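Local coordinates for protein FAD-binding oxidoreductase (PDB 7PBG) that oxidises 4-ethylphenol and related 4-alkylphenols, using a bound FAD cofactor as the redox centre, at residues L121-G129 with C228-P237. Numbering follows the deposited sequence.
Sequences LAYAVVEPG and CTRMGMQLMP. With FAD (flavin-adenine dinucleotide), chain C.
C228 and T229 meet P128, just after the end of strand 123-126, where strand 228-234, antiparallel to strand 123-126, meets the adenine of the FAD at C228 in the PCMH-type FAD-binding domain. The C228 backbone pairs with the adenine much as a base would: its N donates to FAD N1A at 3.0 Å, and its O accepts from FAD N6A. P128 CG rests against that same C228 O, 3.7 Å away, while the P128 carbonyl accepts from S157, another FAD-binding residue. At T229 the carbonyl oxygen is joined through a water to OE2 of E127, whose OE1 accepts from the backbone of R113.

R230 carries its chain across V125. With CG anti to the backbone N (chi1 -170°), its CG and CD both reach V125 CG1, each at 3.6 Å. Next, M231 and V126 form a hydrogen-bonded pair; the bond from V126 N to M231 O is nearly straight, at 171°, and the return bond from M231 N to V126 O is more bent. G232 faces V125 in a non-hydrogen-bonded pair, and its CA donates a CA-H...O contact to A124 O. That oxygen also accepts from M233 N, while A124 N returns a bond to M233 O.

Y123 lays its CB against Q234, whose NE2 donates to the carbonyl oxygen of H206. Beyond the regular pairing, L235 CD1 packs on A124 CB at 3.7 Å, and R436 of the second subunit donates to A122 O, bringing the dimer partner to this end of the strands. The same A122 oxygen takes L235 N at 2.9 Å, with the donor lying 45° above its carbonyl plane.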
ATOM      1  N   LEU A 121      -9.833   6.289 -16.523  1.00 17.51           N
ATOM      2  CA  LEU A 121      -9.439   6.034 -15.123  1.00 18.31           C
ATOM      3  C   LEU A 121      -8.071   5.324 -15.100  1.00 18.65           C
ATOM      4  O   LEU A 121      -7.647   4.916 -14.021  1.00 17.93           O
ATOM      5  CB  LEU A 121     -10.533   5.210 -14.449  1.00 17.68           C
ATOM      6  CG  LEU A 121     -11.874   5.942 -14.360  1.00 21.21           C
ATOM      7  CD1 LEU A 121     -12.894   5.116 -13.595  1.00 21.44           C
ATOM      8  CD2 LEU A 121     -11.712   7.307 -13.727  1.00 21.73           C
ATOM      9  N   ALA A 122      -7.394   5.218 -16.236  1.00 17.59           N
ATOM     10  CA  ALA A 122      -5.962   4.830 -16.348  1.00 15.91           C
ATOM     11  C   ALA A 122      -5.663   3.537 -15.612  1.00 17.10           C
ATOM     12  O   ALA A 122      -4.875   3.557 -14.626  1.00 18.90           O
ATOM     13  CB  ALA A 122      -5.081   5.904 -15.820  1.00 17.11           C
ATOM     14  N   TYR A 123      -6.332   2.464 -15.970  1.00 16.91           N
ATOM     15  CA  TYR A 123      -5.979   1.125 -15.436  1.00 17.07           C
ATOM     16  C   TYR A 123      -6.179   0.048 -16.496  1.00 17.57           C
ATOM     17  O   TYR A 123      -6.925   0.238 -17.430  1.00 18.20           O
ATOM     18  CB  TYR A 123      -6.721   0.807 -14.155  1.00 17.73           C
ATOM     19  CG  TYR A 123      -8.193   0.547 -14.295  1.00 17.43           C
ATOM     20  CD1 TYR A 123      -8.688  -0.708 -14.591  1.00 17.96           C
ATOM     21  CD2 TYR A 123      -9.111   1.567 -14.170  1.00 18.25           C
ATOM     22  CE1 TYR A 123     -10.053  -0.959 -14.726  1.00 17.90           C
ATOM     23  CE2 TYR A 123     -10.467   1.334 -14.262  1.00 19.43           C
ATOM     24  CZ  TYR A 123     -10.953   0.068 -14.547  1.00 18.56           C
ATOM     25  OH  TYR A 123     -12.303  -0.160 -14.669  1.00 20.86           O
ATOM     26  N   ALA A 124      -5.582  -1.114 -16.254  1.00 17.71           N
ATOM     27  CA  ALA A 124      -5.827  -2.303 -17.068  1.00 19.88           C
ATOM     28  C   ALA A 124      -6.187  -3.429 -16.114  1.00 18.29           C
ATOM     29  O   ALA A 124      -5.929  -3.321 -14.898  1.00 19.35           O
ATOM     30  CB  ALA A 124      -4.610  -2.636 -17.898  1.00 20.23           C
ATOM     31  N   VAL A 125      -6.822  -4.424 -16.659  1.00 16.69           N
ATOM     32  CA  VAL A 125      -7.183  -5.666 -15.927  1.00 15.84           C
ATOM     33  C   VAL A 125      -6.555  -6.841 -16.657  1.00 16.28           C
ATOM     34  O   VAL A 125      -6.769  -6.985 -17.916  1.00 17.50           O
ATOM     35  CB  VAL A 125      -8.701  -5.836 -15.753  1.00 17.32           C
ATOM     36  CG1 VAL A 125      -9.056  -7.140 -15.028  1.00 19.40           C
ATOM     37  CG2 VAL A 125      -9.302  -4.620 -15.078  1.00 18.61           C
ATOM     38  N   VAL A 126      -5.826  -7.658 -15.925  1.00 16.23           N
ATOM     39  CA  VAL A 126      -5.047  -8.741 -16.570  1.00 16.82           C
ATOM     40  C   VAL A 126      -5.369 -10.082 -15.929  1.00 16.93           C
ATOM     41  O   VAL A 126      -5.624 -10.151 -14.715  1.00 18.51           O
ATOM     42  CB  VAL A 126      -3.532  -8.456 -16.543  1.00 16.92           C
ATOM     43  CG1 VAL A 126      -3.230  -7.195 -17.324  1.00 18.44           C
ATOM     44  CG2 VAL A 126      -2.989  -8.345 -15.134  1.00 16.52           C
ATOM     45  N   GLU A 127      -5.292 -11.095 -16.741  1.00 17.07           N
ATOM     46  CA  GLU A 127      -5.228 -12.502 -16.284  1.00 17.34           C
ATOM     47  C   GLU A 127      -3.763 -12.874 -16.081  1.00 18.45           C
ATOM     48  O   GLU A 127      -2.811 -12.186 -16.487  1.00 16.38           O
ATOM     49  CB  GLU A 127      -5.954 -13.391 -17.312  1.00 18.46           C
ATOM     50  CG  GLU A 127      -7.438 -13.080 -17.374  1.00 19.40           C
ATOM     51  CD  GLU A 127      -8.248 -14.055 -18.191  1.00 20.26           C
ATOM     52  OE1 GLU A 127      -7.729 -14.496 -19.232  1.00 20.77           O
ATOM     53  OE2 GLU A 127      -9.350 -14.480 -17.703  1.00 22.97           O
ATOM     54  N   PRO A 128      -3.507 -14.046 -15.490  1.00 16.56           N
ATOM     55  CA  PRO A 128      -2.140 -14.412 -15.149  1.00 17.61           C
ATOM     56  C   PRO A 128      -1.124 -14.403 -16.301  1.00 17.47           C
ATOM     57  O   PRO A 128       0.003 -14.046 -16.109  1.00 19.04           O
ATOM     58  CB  PRO A 128      -2.299 -15.815 -14.550  1.00 17.26           C
ATOM     59  CG  PRO A 128      -3.691 -15.817 -14.002  1.00 18.44           C
ATOM     60  CD  PRO A 128      -4.524 -14.978 -14.955  1.00 16.64           C
ATOM     61  N   GLY A 129      -1.520 -14.835 -17.499  1.00 17.38           N
ATOM     62  CA  GLY A 129      -0.571 -15.079 -18.577  1.00 18.44           C
ATOM     63  C   GLY A 129      -0.208 -13.825 -19.342  1.00 20.65           C
ATOM     64  O   GLY A 129       0.633 -13.926 -20.279  1.00 21.44           O
ATOM     65  N   CYS A 228      -4.331 -16.254  -7.553  1.00 16.81           N
ATOM     66  CA  CYS A 228      -4.903 -15.084  -8.216  1.00 17.22           C
ATOM     67  C   CYS A 228      -5.280 -15.429  -9.686  1.00 15.96           C
ATOM     68  O   CYS A 228      -4.484 -16.072 -10.391  1.00 17.99           O
ATOM     69  CB  CYS A 228      -3.908 -13.965  -8.231  1.00 18.17           C
ATOM     70  SG  CYS A 228      -4.629 -12.443  -8.886  1.00 19.55           S
ATOM     71  N   THR A 229      -6.509 -15.105 -10.067  1.00 18.32           N
ATOM     72  CA  THR A 229      -7.030 -15.389 -11.431  1.00 17.57           C
ATOM     73  C   THR A 229      -7.275 -14.087 -12.188  1.00 16.81           C
ATOM     74  O   THR A 229      -7.561 -14.133 -13.399  1.00 18.28           O
ATOM     75  CB  THR A 229      -8.274 -16.261 -11.298  1.00 20.57           C
ATOM     76  OG1 THR A 229      -9.228 -15.545 -10.505  1.00 21.34           O
ATOM     77  CG2 THR A 229      -7.938 -17.588 -10.655  1.00 20.02           C
ATOM     78  N   ARG A 230      -7.188 -12.955 -11.530  1.00 18.13           N
ATOM     79  CA  ARG A 230      -7.476 -11.641 -12.184  1.00 16.91           C
ATOM     80  C   ARG A 230      -6.876 -10.561 -11.318  1.00 16.86           C
ATOM     81  O   ARG A 230      -6.969 -10.666 -10.049  1.00 18.01           O
ATOM     82  CB  ARG A 230      -8.991 -11.462 -12.371  1.00 17.74           C
ATOM     83  CG  ARG A 230      -9.315 -10.256 -13.250  1.00 18.29           C
ATOM     84  CD  ARG A 230     -10.744  -9.773 -13.152  1.00 20.43           C
ATOM     85  NE  ARG A 230     -11.646 -10.806 -13.613  1.00 21.76           N
ATOM     86  CZ  ARG A 230     -12.812 -10.615 -14.180  1.00 26.27           C
ATOM     87  NH1 ARG A 230     -13.275  -9.390 -14.379  1.00 24.42           N
ATOM     88  NH2 ARG A 230     -13.490 -11.675 -14.580  1.00 24.30           N
ATOM     89  N   MET A 231      -6.306  -9.513 -11.924  1.00 19.14           N
ATOM     90  CA  MET A 231      -5.677  -8.432 -11.159  1.00 18.59           C
ATOM     91  C   MET A 231      -5.812  -7.120 -11.925  1.00 18.00           C
ATOM     92  O   MET A 231      -5.591  -7.127 -13.164  1.00 16.38           O
ATOM     93  CB  MET A 231      -4.197  -8.695 -10.912  1.00 18.39           C
ATOM     94  CG  MET A 231      -3.541  -7.652 -10.018  1.00 20.97           C
ATOM     95  SD  MET A 231      -1.778  -7.937  -9.873  1.00 19.88           S
ATOM     96  CE  MET A 231      -1.843  -9.062  -8.483  1.00 21.69           C
ATOM     97  N   GLY A 232      -6.239  -6.067 -11.222  1.00 17.23           N
ATOM     98  CA  GLY A 232      -6.181  -4.726 -11.820  1.00 15.41           C
ATOM     99  C   GLY A 232      -4.794  -4.144 -11.639  1.00 17.39           C
ATOM    100  O   GLY A 232      -4.173  -4.337 -10.551  1.00 16.64           O
ATOM    101  N   MET A 233      -4.306  -3.443 -12.657  1.00 16.94           N
ATOM    102  CA  MET A 233      -2.984  -2.771 -12.584  1.00 17.85           C
ATOM    103  C   MET A 233      -3.195  -1.339 -13.028  1.00 17.09           C
ATOM    104  O   MET A 233      -3.571  -1.161 -14.195  1.00 17.82           O
ATOM    105  CB  MET A 233      -1.911  -3.444 -13.435  1.00 16.50           C
ATOM    106  CG  MET A 233      -0.551  -2.739 -13.424  1.00 16.46           C
ATOM    107  SD  MET A 233       0.063  -2.518 -11.710  1.00 20.31           S
ATOM    108  CE  MET A 233       0.178  -4.223 -11.169  1.00 18.62           C
ATOM    109  N   GLN A 234      -3.107  -0.391 -12.103  1.00 15.79           N
ATOM    110  CA  GLN A 234      -3.256   1.053 -12.479  1.00 15.08           C
ATOM    111  C   GLN A 234      -2.036   1.471 -13.321  1.00 17.06           C
ATOM    112  O   GLN A 234      -0.936   0.960 -13.075  1.00 16.69           O
ATOM    113  CB  GLN A 234      -3.448   1.849 -11.194  1.00 15.97           C
ATOM    114  CG  GLN A 234      -4.713   1.430 -10.495  1.00 15.93           C
ATOM    115  CD  GLN A 234      -4.933   2.076  -9.166  1.00 17.01           C
ATOM    116  OE1 GLN A 234      -4.024   2.673  -8.593  1.00 21.47           O
ATOM    117  NE2 GLN A 234      -6.161   1.975  -8.712  1.00 16.38           N
ATOM    118  N   LEU A 235      -2.245   2.316 -14.330  1.00 15.85           N
ATOM    119  CA  LEU A 235      -1.258   2.631 -15.362  1.00 16.38           C
ATOM    120  C   LEU A 235      -1.043   4.129 -15.407  1.00 16.79           C
ATOM    121  O   LEU A 235      -2.000   4.882 -15.419  1.00 18.86           O
ATOM    122  CB  LEU A 235      -1.741   2.149 -16.752  1.00 16.85           C
ATOM    123  CG  LEU A 235      -2.017   0.662 -16.907  1.00 16.53           C
ATOM    124  CD1 LEU A 235      -2.384   0.317 -18.375  1.00 18.99           C
ATOM    125  CD2 LEU A 235      -0.815  -0.156 -16.447  1.00 18.94           C
ATOM    126  N   MET A 236       0.206   4.502 -15.470  1.00 15.91           N
ATOM    127  CA  MET A 236       0.565   5.930 -15.496  1.00 16.67           C
ATOM    128  C   MET A 236      -0.000   6.532 -16.758  1.00 16.68           C
ATOM    129  O   MET A 236       0.243   6.053 -17.886  1.00 18.07           O
ATOM    130  CB  MET A 236       2.084   6.122 -15.414  1.00 18.64           C
ATOM    131  CG  MET A 236       2.489   7.571 -15.326  1.00 22.96           C
ATOM    132  SD  MET A 236       4.262   7.619 -14.955  1.00 24.40           S
ATOM    133  CE  MET A 236       4.780   9.072 -15.865  1.00 29.74           C
ATOM    134  N   PRO A 237      -0.713   7.677 -16.668  1.00 18.59           N
ATOM    135  CA  PRO A 237      -1.021   8.429 -17.876  1.00 19.39           C
ATOM    136  C   PRO A 237       0.258   8.896 -18.584  1.00 19.06           C
ATOM    137  O   PRO A 237       1.188   9.332 -17.933  1.00 20.16           O
ATOM    138  CB  PRO A 237      -1.814   9.635 -17.319  1.00 20.02           C
ATOM    139  CG  PRO A 237      -2.400   9.134 -16.037  1.00 21.13           C
ATOM    140  CD  PRO A 237      -1.300   8.273 -15.465  1.00 18.36           C
TER
HETATM  141  PA  FAD C 601       5.722 -15.935 -11.805  1.00 17.83           P
HETATM  142  O1A FAD C 601       6.880 -16.878 -11.855  1.00 19.12           O
HETATM  143  O2A FAD C 601       4.477 -16.280 -12.583  1.00 18.25           O
HETATM  144  O5B FAD C 601       5.313 -15.755 -10.301  1.00 16.85           O
HETATM  145  C5B FAD C 601       6.278 -15.559  -9.278  1.00 16.90           C
HETATM  146  C4B FAD C 601       5.699 -16.098  -7.992  1.00 18.48           C
HETATM  147  O4B FAD C 601       4.522 -15.334  -7.599  1.00 18.57           O
HETATM  148  C3B FAD C 601       5.198 -17.551  -8.036  1.00 18.55           C
HETATM  149  O3B FAD C 601       6.268 -18.475  -7.859  1.00 20.59           O
HETATM  150  C2B FAD C 601       4.116 -17.559  -6.944  1.00 17.53           C
HETATM  151  O2B FAD C 601       4.733 -17.701  -5.677  1.00 19.38           O
HETATM  152  C1B FAD C 601       3.488 -16.182  -7.130  1.00 18.00           C
HETATM  153  N9A FAD C 601       2.402 -16.139  -8.074  1.00 19.11           N
HETATM  154  C8A FAD C 601       2.484 -15.732  -9.369  1.00 18.78           C
HETATM  155  N7A FAD C 601       1.333 -15.780  -9.973  1.00 19.27           N
HETATM  156  C5A FAD C 601       0.461 -16.303  -9.048  1.00 17.77           C
HETATM  157  C6A FAD C 601      -0.916 -16.543  -9.088  1.00 18.35           C
HETATM  158  N6A FAD C 601      -1.658 -16.367 -10.189  1.00 18.32           N
HETATM  159  N1A FAD C 601      -1.482 -17.056  -7.972  1.00 20.84           N
HETATM  160  C2A FAD C 601      -0.712 -17.231  -6.868  1.00 20.42           C
HETATM  161  N3A FAD C 601       0.585 -17.004  -6.709  1.00 20.79           N
HETATM  162  C4A FAD C 601       1.118 -16.535  -7.856  1.00 18.14           C
HETATM  163  N1  FAD C 601      12.398  -8.806 -11.169  1.00 17.95           N
HETATM  164  C2  FAD C 601      11.881  -7.612 -10.941  1.00 15.61           C
HETATM  165  O2  FAD C 601      10.869  -7.475 -10.207  1.00 16.24           O
HETATM  166  N3  FAD C 601      12.359  -6.510 -11.550  1.00 17.11           N
HETATM  167  C4  FAD C 601      13.455  -6.535 -12.364  1.00 19.16           C
HETATM  168  O4  FAD C 601      13.808  -5.498 -12.957  1.00 23.78           O
HETATM  169  C4X FAD C 601      14.060  -7.756 -12.595  1.00 20.22           C
HETATM  170  N5  FAD C 601      15.119  -7.776 -13.361  1.00 21.11           N
HETATM  171  C5X FAD C 601      15.691  -9.005 -13.583  1.00 19.81           C
HETATM  172  C6  FAD C 601      16.813  -9.058 -14.421  1.00 20.38           C
HETATM  173  C7  FAD C 601      17.422 -10.254 -14.749  1.00 19.88           C
HETATM  174  C7M FAD C 601      18.621 -10.258 -15.673  1.00 20.17           C
HETATM  175  C8  FAD C 601      16.880 -11.448 -14.226  1.00 19.02           C
HETATM  176  C8M FAD C 601      17.506 -12.770 -14.551  1.00 21.45           C
HETATM  177  C9  FAD C 601      15.798 -11.406 -13.372  1.00 19.25           C
HETATM  178  C9A FAD C 601      15.161 -10.196 -13.038  1.00 17.27           C
HETATM  179  N10 FAD C 601      14.032 -10.125 -12.228  1.00 19.66           N
HETATM  180  C10 FAD C 601      13.434  -8.896 -11.990  1.00 18.36           C
HETATM  181  C1' FAD C 601      13.370 -11.342 -11.689  1.00 17.57           C
HETATM  182  C2' FAD C 601      12.291 -11.914 -12.622  1.00 19.28           C
HETATM  183  O2' FAD C 601      12.746 -11.919 -14.018  1.00 21.73           O
HETATM  184  C3' FAD C 601      10.953 -11.145 -12.630  1.00 18.67           C
HETATM  185  O3' FAD C 601      10.586 -10.796 -11.318  1.00 18.55           O
HETATM  186  C4' FAD C 601       9.774 -11.874 -13.289  1.00 18.94           C
HETATM  187  O4' FAD C 601       8.794 -10.922 -13.731  1.00 22.16           O
HETATM  188  C5' FAD C 601       9.147 -12.861 -12.342  1.00 16.78           C
HETATM  189  O5' FAD C 601       8.591 -13.986 -13.037  1.00 19.89           O
HETATM  190  P   FAD C 601       7.065 -14.006 -13.504  1.00 19.61           P
HETATM  191  O1P FAD C 601       6.923 -15.031 -14.589  1.00 19.52           O
HETATM  192  O2P FAD C 601       6.699 -12.590 -13.814  1.00 19.17           O
HETATM  193  O3P FAD C 601       6.262 -14.476 -12.202  1.00 18.08           O
HETATM  194  O   HOH W   1      -9.705 -15.026 -15.089  1.00 20.44           O